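Local coordinates for FrnE protein (Deinococcus radiodurans, PDB 5CO3), which probably acts as a cytoplasmic disulfide oxidoreductase or isomerase of the DsbA-like, thioredoxin-fold FrnE family, at residues 74-78 with 79-83; 151-155 with 156-160; 200-203 with 204-208. All coordinates share one frame; numbering follows the deposited sequence.

Interaction 1. Residues 74-78 with 79-83; sequences YSISP and AQAQG
Ser77 and Gln80 meet at the start of helix 78-93, where the serine hydroxyl supplies the acceptor that a preceding turn would have offered: Gln80 N donates to Ser77 OG at 3.0 Å. In the serine conformer described, one of two, chi1 of 70° puts OG between its own backbone N and carbonyl carbon, facing the first turn. The side chain of Gln80 can be followed outward. Its CB lies 3.4 Å from Ser77 OG; CG, anti to the backbone N, rests 3.7 Å from Ile76 CD1; at CD the chain has turned, and OE1 accepts from a water, 2.9 Å away, that is also hydrogen-bonded to Ser77 OG. In this conformer the hydroxyl meets both a backbone N-H and a water shared with the glutamine. Ile76 reaches on past that glutamine with its extended CG1-CD1 arm, and CD1 ends 3.9 Å from Ala81 CB; both residues also touch Leu70 of helix 66-74. The regular helical bonds begin at once, Ala81 N to Ser77 O at 2.9 Å and nearly straight (169°), then Gln82 N to Pro78 O. A serine N-cap followed by proline in the first turn is a classic helix start, here closing the bend between helices 66-74 and 78-93.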
ATOM      1  N   TYR A  74      -1.249  22.078   0.287  1.00 64.08           N
ATOM      2  CA  TYR A  74      -1.809  22.365   1.606  1.00 68.29           C
ATOM      3  C   TYR A  74      -1.789  23.846   1.955  1.00 65.16           C
ATOM      4  O   TYR A  74      -2.063  24.217   3.094  1.00 62.06           O
ATOM      5  CB  TYR A  74      -1.058  21.568   2.675  1.00 72.43           C
ATOM      6  CG  TYR A  74      -1.161  20.076   2.468  1.00 77.40           C
ATOM      7  CD1 TYR A  74      -2.301  19.517   1.909  1.00 79.02           C
ATOM      8  CD2 TYR A  74      -0.118  19.230   2.815  1.00 79.74           C
ATOM      9  CE1 TYR A  74      -2.405  18.157   1.710  1.00 79.06           C
ATOM     10  CE2 TYR A  74      -0.212  17.865   2.617  1.00 79.46           C
ATOM     11  CZ  TYR A  74      -1.359  17.335   2.062  1.00 77.96           C
ATOM     12  OH  TYR A  74      -1.464  15.977   1.858  1.00 75.05           O
ATOM     13  N   SER A  75      -1.467  24.681   0.969  1.00 54.83           N
ATOM     14  CA  SER A  75      -1.505  26.129   1.129  1.00 63.26           C
ATOM     15  C   SER A  75      -0.676  26.616   2.314  1.00 60.65           C
ATOM     16  O   SER A  75      -1.077  27.537   3.025  1.00 67.98           O
ATOM     17  CB  SER A  75      -2.951  26.602   1.280  1.00 70.59           C
ATOM     18  OG  SER A  75      -3.756  26.096   0.232  1.00 76.09           O
ATOM     19  N   ILE A  76       0.479  25.994   2.524  1.00 49.64           N
ATOM     20  CA  ILE A  76       1.345  26.382   3.628  1.00 48.56           C
ATOM     21  C   ILE A  76       2.641  26.973   3.096  1.00 49.59           C
ATOM     22  O   ILE A  76       2.919  26.890   1.899  1.00 51.02           O
ATOM     23  CB  ILE A  76       1.659  25.184   4.547  1.00 49.67           C
ATOM     24  CG1 ILE A  76       2.325  24.064   3.743  1.00 50.24           C
ATOM     25  CG2 ILE A  76       0.385  24.692   5.233  1.00 50.60           C
ATOM     26  CD1 ILE A  76       2.602  22.803   4.539  1.00 53.13           C
ATOM     27  N   SER A  77       3.427  27.579   3.979  1.00 54.35           N
ATOM     28  CA  SER A  77       4.715  28.137   3.589  0.59 53.43           C
ATOM     29  C   SER A  77       5.670  27.029   3.166  1.00 54.35           C
ATOM     30  O   SER A  77       5.553  25.887   3.626  1.00 48.58           O
ATOM     31  CB  SER A  77       5.327  28.935   4.738  0.59 56.04           C
ATOM     32  OG  SER A  77       5.729  28.072   5.787  0.59 44.41           O
ATOM     33  N   PRO A  78       6.617  27.352   2.281  1.00 53.05           N
ATOM     34  CA  PRO A  78       7.636  26.356   1.947  1.00 53.35           C
ATOM     35  C   PRO A  78       8.433  25.901   3.179  1.00 47.61           C
ATOM     36  O   PRO A  78       8.926  24.776   3.196  1.00 45.88           O
ATOM     37  CB  PRO A  78       8.519  27.099   0.946  1.00 55.61           C
ATOM     38  CG  PRO A  78       7.553  28.035   0.248  1.00 54.01           C
ATOM     39  CD  PRO A  78       6.582  28.468   1.313  1.00 50.11           C
ATOM     40  N   ALA A  79       8.541  26.754   4.195  1.00 48.86           N
ATOM     41  CA  ALA A  79       9.246  26.381   5.420  1.00 54.68           C
ATOM     42  C   ALA A  79       8.456  25.331   6.192  1.00 53.88           C
ATOM     43  O   ALA A  79       9.032  24.410   6.781  1.00 50.73           O
ATOM     44  CB  ALA A  79       9.496  27.602   6.290  1.00 60.49           C
ATOM     45  N   GLN A  80       7.133  25.471   6.188  1.00 50.08           N
ATOM     46  CA  GLN A  80       6.276  24.519   6.888  1.00 50.80           C
ATOM     47  C   GLN A  80       6.228  23.194   6.140  1.00 46.71           C
ATOM     48  O   GLN A  80       6.275  22.119   6.742  1.00 44.81           O
ATOM     49  CB  GLN A  80       4.863  25.085   7.071  1.00 63.43           C
ATOM     50  CG  GLN A  80       3.909  24.125   7.774  1.00 69.03           C
ATOM     51  CD  GLN A  80       3.111  24.773   8.897  1.00 72.30           C
ATOM     52  OE1 GLN A  80       3.302  25.947   9.229  1.00 78.64           O
ATOM     53  NE2 GLN A  80       2.209  24.002   9.487  1.00 64.05           N
ATOM     54  N   ALA A  81       6.143  23.273   4.819  1.00 44.77           N
ATOM     55  CA  ALA A  81       6.155  22.075   3.993  1.00 36.33           C
ATOM     56  C   ALA A  81       7.449  21.297   4.204  1.00 35.82           C
ATOM     57  O   ALA A  81       7.446  20.065   4.254  1.00 34.45           O
ATOM     58  CB  ALA A  81       5.981  22.438   2.529  1.00 38.16           C
ATOM     59  N   GLN A  82       8.553  22.027   4.335  1.00 34.43           N
ATOM     60  CA  GLN A  82       9.846  21.394   4.585  1.00 35.85           C
ATOM     61  C   GLN A  82       9.851  20.711   5.949  1.00 38.00           C
ATOM     62  O   GLN A  82      10.436  19.640   6.119  1.00 33.30           O
ATOM     63  CB  GLN A  82      10.979  22.418   4.511  1.00 37.80           C
ATOM     64  CG  GLN A  82      12.349  21.789   4.672  1.00 37.23           C
ATOM     65  CD  GLN A  82      12.673  20.843   3.544  1.00 39.48           C
ATOM     66  OE1 GLN A  82      12.533  21.189   2.367  1.00 37.56           O
ATOM     67  NE2 GLN A  82      13.112  19.638   3.890  1.00 33.38           N
ATOM     68  N   GLY A  83       9.202  21.342   6.920  1.00 36.79           N
ATOM     69  CA  GLY A  83       9.088  20.758   8.242  1.00 38.65           C
ATOM     70  C   GLY A  83       8.304  19.469   8.190  1.00 37.12           C
ATOM     71  O   GLY A  83       8.611  18.517   8.916  1.00 36.99           O
TER
HETATM   72  O   HOH W   1       3.833  28.278   7.570  1.00 49.68           O

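Interaction 2. Residues 151-155 with 156-160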
ATOM      1  N   LYS A 151      12.650  -1.821 -15.648  1.00 29.67           N
ATOM      2  CA  LYS A 151      13.853  -2.096 -14.867  1.00 26.86           C
ATOM      3  C   LYS A 151      13.500  -2.576 -13.458  1.00 26.53           C
ATOM      4  O   LYS A 151      14.032  -3.568 -12.992  1.00 28.31           O
ATOM      5  CB  LYS A 151      14.735  -0.848 -14.790  1.00 32.56           C
ATOM      6  CG  LYS A 151      15.994  -1.012 -13.957  1.00 30.36           C
ATOM      7  CD  LYS A 151      16.684   0.319 -13.709  1.00 39.11           C
ATOM      8  CE  LYS A 151      15.831   1.259 -12.851  1.00 35.32           C
ATOM      9  NZ  LYS A 151      16.505   2.580 -12.649  1.00 33.55           N
ATOM     10  N   LEU A 152      12.593  -1.862 -12.803  1.00 25.02           N
ATOM     11  CA  LEU A 152      12.134  -2.255 -11.462  1.00 27.04           C
ATOM     12  C   LEU A 152      11.468  -3.624 -11.462  1.00 28.16           C
ATOM     13  O   LEU A 152      11.704  -4.432 -10.557  1.00 26.12           O
ATOM     14  CB  LEU A 152      11.177  -1.202 -10.907  1.00 24.50           C
ATOM     15  CG  LEU A 152      11.792   0.191 -10.708  1.00 24.82           C
ATOM     16  CD1 LEU A 152      10.732   1.151 -10.254  1.00 25.77           C
ATOM     17  CD2 LEU A 152      12.938   0.143  -9.694  1.00 27.05           C
ATOM     18  N   ALA A 153      10.644  -3.894 -12.474  1.00 28.10           N
ATOM     19  CA  ALA A 153      10.052  -5.215 -12.654  1.00 33.50           C
ATOM     20  C   ALA A 153      11.128  -6.306 -12.747  1.00 31.83           C
ATOM     21  O   ALA A 153      10.996  -7.371 -12.149  1.00 31.50           O
ATOM     22  CB  ALA A 153       9.161  -5.237 -13.894  1.00 30.03           C
ATOM     23  N   ALA A 154      12.199  -6.029 -13.485  1.00 29.62           N
ATOM     24  CA  ALA A 154      13.286  -6.984 -13.630  1.00 32.55           C
ATOM     25  C   ALA A 154      13.968  -7.247 -12.296  1.00 32.16           C
ATOM     26  O   ALA A 154      14.273  -8.402 -11.964  1.00 36.25           O
ATOM     27  CB  ALA A 154      14.295  -6.492 -14.650  1.00 35.12           C
ATOM     28  N   GLU A 155      14.188  -6.187 -11.526  1.00 33.60           N
ATOM     29  CA  GLU A 155      14.891  -6.311 -10.252  1.00 30.17           C
ATOM     30  C   GLU A 155      14.084  -7.143  -9.276  1.00 36.81           C
ATOM     31  O   GLU A 155      14.647  -7.777  -8.399  1.00 36.21           O
ATOM     32  CB  GLU A 155      15.197  -4.938  -9.663  1.00 29.05           C
ATOM     33  CG  GLU A 155      16.151  -4.111 -10.527  1.00 30.95           C
ATOM     34  CD  GLU A 155      16.562  -2.794  -9.888  1.00 39.22           C
ATOM     35  OE1 GLU A 155      16.248  -2.571  -8.704  1.00 36.86           O
ATOM     36  OE2 GLU A 155      17.220  -1.987 -10.573  1.00 37.60           O
ATOM     37  N   VAL A 156      12.766  -7.141  -9.443  1.00 32.28           N
ATOM     38  CA  VAL A 156      11.874  -7.920  -8.588  1.00 36.17           C
ATOM     39  C   VAL A 156      11.854  -9.400  -9.014  1.00 34.00           C
ATOM     40  O   VAL A 156      11.462 -10.275  -8.243  1.00 36.97           O
ATOM     41  CB  VAL A 156      10.461  -7.276  -8.597  1.00 29.07           C
ATOM     42  CG1 VAL A 156       9.388  -8.196  -8.032  1.00 32.56           C
ATOM     43  CG2 VAL A 156      10.497  -5.940  -7.833  1.00 27.71           C
ATOM     44  N   GLY A 157      12.330  -9.682 -10.227  1.00 33.57           N
ATOM     45  CA  GLY A 157      12.418 -11.042 -10.721  1.00 34.62           C
ATOM     46  C   GLY A 157      11.312 -11.408 -11.694  1.00 39.97           C
ATOM     47  O   GLY A 157      11.095 -12.578 -12.003  1.00 41.32           O
ATOM     48  N   LEU A 158      10.605 -10.398 -12.180  1.00 37.21           N
ATOM     49  CA  LEU A 158       9.550 -10.607 -13.156  1.00 37.44           C
ATOM     50  C   LEU A 158      10.118 -10.727 -14.568  1.00 35.25           C
ATOM     51  O   LEU A 158      11.277 -10.394 -14.819  1.00 37.44           O
ATOM     52  CB  LEU A 158       8.537  -9.460 -13.098  1.00 40.43           C
ATOM     53  CG  LEU A 158       7.903  -9.223 -11.725  1.00 37.07           C
ATOM     54  CD1 LEU A 158       7.030  -7.969 -11.734  1.00 38.15           C
ATOM     55  CD2 LEU A 158       7.103 -10.440 -11.262  1.00 43.71           C
ATOM     56  N   ASP A 159       9.292 -11.230 -15.476  1.00 38.57           N
ATOM     57  CA  ASP A 159       9.583 -11.182 -16.901  1.00 40.32           C
ATOM     58  C   ASP A 159       9.515  -9.732 -17.372  1.00 41.12           C
ATOM     59  O   ASP A 159       8.425  -9.192 -17.567  1.00 36.96           O
ATOM     60  CB  ASP A 159       8.589 -12.054 -17.666  1.00 39.99           C
ATOM     61  CG  ASP A 159       8.925 -12.185 -19.147  1.00 45.27           C
ATOM     62  OD1 ASP A 159       9.417 -11.226 -19.780  1.00 45.24           O
ATOM     63  OD2 ASP A 159       8.670 -13.276 -19.690  1.00 48.11           O
ATOM     64  N   ALA A 160      10.674  -9.104 -17.567  1.00 39.25           N
ATOM     65  CA  ALA A 160      10.713  -7.668 -17.823  1.00 37.63           C
ATOM     66  C   ALA A 160      10.084  -7.313 -19.170  1.00 37.05           C
ATOM     67  O   ALA A 160       9.406  -6.287 -19.292  1.00 36.52           O
ATOM     68  CB  ALA A 160      12.147  -7.146 -17.745  1.00 46.82           C
TER
HETATM   69  O   HOH W   2      13.993 -10.627 -13.598  1.00 38.78           O
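Backbone bonds from Gly157 N and Leu158 N fold back onto Ala154 O and Ala153 O, and with the positive phi of Gly157 (102°) they make a Schellman motif that ends helix 146-156. The longer-span bond, Leu158 N to Ala153 O, measures 3.1 Å; the shorter-span bond, Gly157 N to Ala154 O, is 2.9 Å. A side chain on Gly157 would be pressed against the carbonyl oxygen of Val156, so glycine suits the turn. One residue earlier, Val156 N still bonds to Leu152 O in the helical pattern, and Val156 CG2, beside its own backbone N, lies against that same oxygen at 3.3 Å.

The side chains pack round the turn. Leu158 CG is anti to its carbonyl carbon (chi1 -56°), which lays the side chain along the last helical turn: CB is 3.4 Å from Ala153 O, and CD1 makes an apolar contact with Ala153 CB at 4.1 Å. Both residues also pack on helix 110-121, Ala153 against Leu115 and Leu158 against Tyr118 and Ala119, so both ends of the turn rest on a third helix. On another side Glu155 sends its extended chain away to a salt bridge with Arg131. Asp159 then caps helix 160-169 through OD1 to Ala162 N. Across the mouth of the turn Ala154 CB touches Ala160 CB at 3.8 Å, and one water donates to both Ala154 O, at 2.8 Å, and Leu158 O, at 3.0 Å.

Interaction 3. Residues 200-203 with 204-208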
ATOM      1  N   TYR A 200     -13.094  -4.856   9.590  1.00 49.10           N
ATOM      2  CA  TYR A 200     -12.476  -3.812  10.396  1.00 48.43           C
ATOM      3  C   TYR A 200     -11.601  -2.894   9.574  1.00 45.78           C
ATOM      4  O   TYR A 200     -10.864  -3.344   8.701  1.00 50.38           O
ATOM      5  CB  TYR A 200     -11.654  -4.428  11.533  1.00 54.42           C
ATOM      6  CG  TYR A 200     -12.507  -5.163  12.537  1.00 50.21           C
ATOM      7  CD1 TYR A 200     -13.359  -4.472  13.388  1.00 53.29           C
ATOM      8  CD2 TYR A 200     -12.476  -6.549  12.619  1.00 49.99           C
ATOM      9  CE1 TYR A 200     -14.156  -5.143  14.302  1.00 58.04           C
ATOM     10  CE2 TYR A 200     -13.266  -7.231  13.531  1.00 52.95           C
ATOM     11  CZ  TYR A 200     -14.103  -6.524  14.371  1.00 60.60           C
ATOM     12  OH  TYR A 200     -14.889  -7.202  15.279  1.00 67.24           O
ATOM     13  N   GLY A 201     -11.677  -1.604   9.879  1.00 46.47           N
ATOM     14  CA  GLY A 201     -10.884  -0.606   9.192  1.00 46.35           C
ATOM     15  C   GLY A 201      -9.879   0.071  10.103  1.00 48.70           C
ATOM     16  O   GLY A 201     -10.185   0.396  11.252  1.00 54.18           O
ATOM     17  N   VAL A 202      -8.668   0.259   9.593  1.00 41.96           N
ATOM     18  CA  VAL A 202      -7.650   1.029  10.297  1.00 37.92           C
ATOM     19  C   VAL A 202      -7.135   2.115   9.357  1.00 39.76           C
ATOM     20  O   VAL A 202      -6.566   1.826   8.308  1.00 38.31           O
ATOM     21  CB  VAL A 202      -6.486   0.140  10.797  1.00 37.93           C
ATOM     22  CG1 VAL A 202      -5.354   0.995  11.350  1.00 40.55           C
ATOM     23  CG2 VAL A 202      -6.978  -0.848  11.859  1.00 37.36           C
ATOM     24  N   SER A 203      -7.361   3.367   9.735  1.00 38.25           N
ATOM     25  CA  SER A 203      -7.015   4.501   8.891  1.00 36.25           C
ATOM     26  C   SER A 203      -5.647   5.086   9.228  1.00 39.47           C
ATOM     27  O   SER A 203      -5.380   5.434  10.373  1.00 42.29           O
ATOM     28  CB  SER A 203      -8.081   5.582   9.019  1.00 39.07           C
ATOM     29  OG  SER A 203      -7.665   6.753   8.348  1.00 40.21           O
ATOM     30  N   GLY A 204      -4.785   5.199   8.223  1.00 35.09           N
ATOM     31  CA  GLY A 204      -3.477   5.807   8.399  1.00 31.85           C
ATOM     32  C   GLY A 204      -2.424   4.808   8.834  1.00 33.48           C
ATOM     33  O   GLY A 204      -2.736   3.644   9.082  1.00 32.62           O
ATOM     34  N   ALA A 205      -1.181   5.272   8.933  1.00 32.43           N
ATOM     35  CA  ALA A 205      -0.052   4.435   9.321  1.00 30.66           C
ATOM     36  C   ALA A 205       0.043   4.307  10.835  1.00 33.77           C
ATOM     37  O   ALA A 205       0.903   4.921  11.474  1.00 37.19           O
ATOM     38  CB  ALA A 205       1.250   5.004   8.758  1.00 36.18           C
ATOM     39  N   GLN A 206      -0.842   3.498  11.405  1.00 31.98           N
ATOM     40  CA  GLN A 206      -0.926   3.368  12.852  1.00 31.49           C
ATOM     41  C   GLN A 206       0.176   2.486  13.435  1.00 29.85           C
ATOM     42  O   GLN A 206       0.860   1.755  12.715  1.00 29.97           O
ATOM     43  CB  GLN A 206      -2.305   2.830  13.248  1.00 38.12           C
ATOM     44  CG  GLN A 206      -3.429   3.709  12.750  1.00 44.14           C
ATOM     45  CD  GLN A 206      -4.541   3.918  13.762  1.00 55.15           C
ATOM     46  OE1 GLN A 206      -4.386   3.647  14.959  1.00 53.90           O
ATOM     47  NE2 GLN A 206      -5.677   4.408  13.283  1.00 54.27           N
ATOM     48  N   ALA A 207       0.333   2.571  14.753  1.00 34.37           N
ATOM     49  CA  ALA A 207       1.363   1.828  15.471  1.00 34.31           C
ATOM     50  C   ALA A 207       1.234   0.329  15.234  1.00 35.58           C
ATOM     51  O   ALA A 207       0.128  -0.173  15.030  1.00 35.95           O
ATOM     52  CB  ALA A 207       1.288   2.132  16.976  1.00 35.49           C
ATOM     53  N   PRO A 208       2.370  -0.388  15.238  1.00 37.55           N
ATOM     54  CA  PRO A 208       2.316  -1.844  15.104  1.00 35.15           C
ATOM     55  C   PRO A 208       1.390  -2.465  16.157  1.00 32.12           C
ATOM     56  O   PRO A 208       0.647  -3.383  15.825  1.00 33.66           O
ATOM     57  CB  PRO A 208       3.767  -2.278  15.331  1.00 38.46           C
ATOM     58  CG  PRO A 208       4.577  -1.099  14.983  1.00 38.11           C
ATOM     59  CD  PRO A 208       3.756   0.108  15.329  1.00 35.67           C
TER
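Ser203 O, at the end of strand 200-203, receives the side-chain amide of Gln206: NE2 donates at 3.1 Å with an N-H...O angle of 161°. The oxygen lies close to the plane of the glutamine amide, while NE2 is tilted 27° out of the plane of the serine carbonyl, so the donor is well directed and the acceptor is met less squarely. Gln206 gets there by folding back over the strand it follows. Its CG is anti to the carbonyl carbon (chi1 -58°), and the bend at chi2 swings the amide towards Ser203. On the way the aliphatic part crosses Val202 obliquely, with CG 3.6 Å from Val202 CG1 and CD 3.9 Å from the same methyl. Cut back to an alanine, this residue would lose its amide, and Ser203 O would probably be left without its side-chain donor and Val202 CG1 without the cover of the glutamine chain.

The backbone between them bends sharply. Gly204 has a positive phi, where a CB would clash with Ser203 O. Next comes an inverse gamma turn centred on Ala205, closed by a weak bond from Gln206 N to Gly204 O. Ala205 points away from the strand and packs on Trp24 and Ile27 of helix 23-38, the helix that begins with the thioredoxin-type CxxC pattern. This is the link from an edge strand of the thioredoxin-fold sheet into the following helix, 208-222.

From the N terminus, the three contacts come in series, and none nests within or crosses another. Interaction 1 closes the short bend joining helix 66-74 to helix 78-93, its centre about 25 Å from the centre of the chain. Interaction 2 ends helix 146-156 and turns the chain into helix 160-169, in the helical part of the fold. Interaction 3 lies back at the four-stranded sheet, leading from edge strand 200-203 to helix 208-222. The sites do not touch: even 1 and 3, the nearest pair, are about 12 Å apart at their closest atoms, while 2 and 3 lie on opposite sides of the chain's centre. Two join helix to helix and one joins strand to helix.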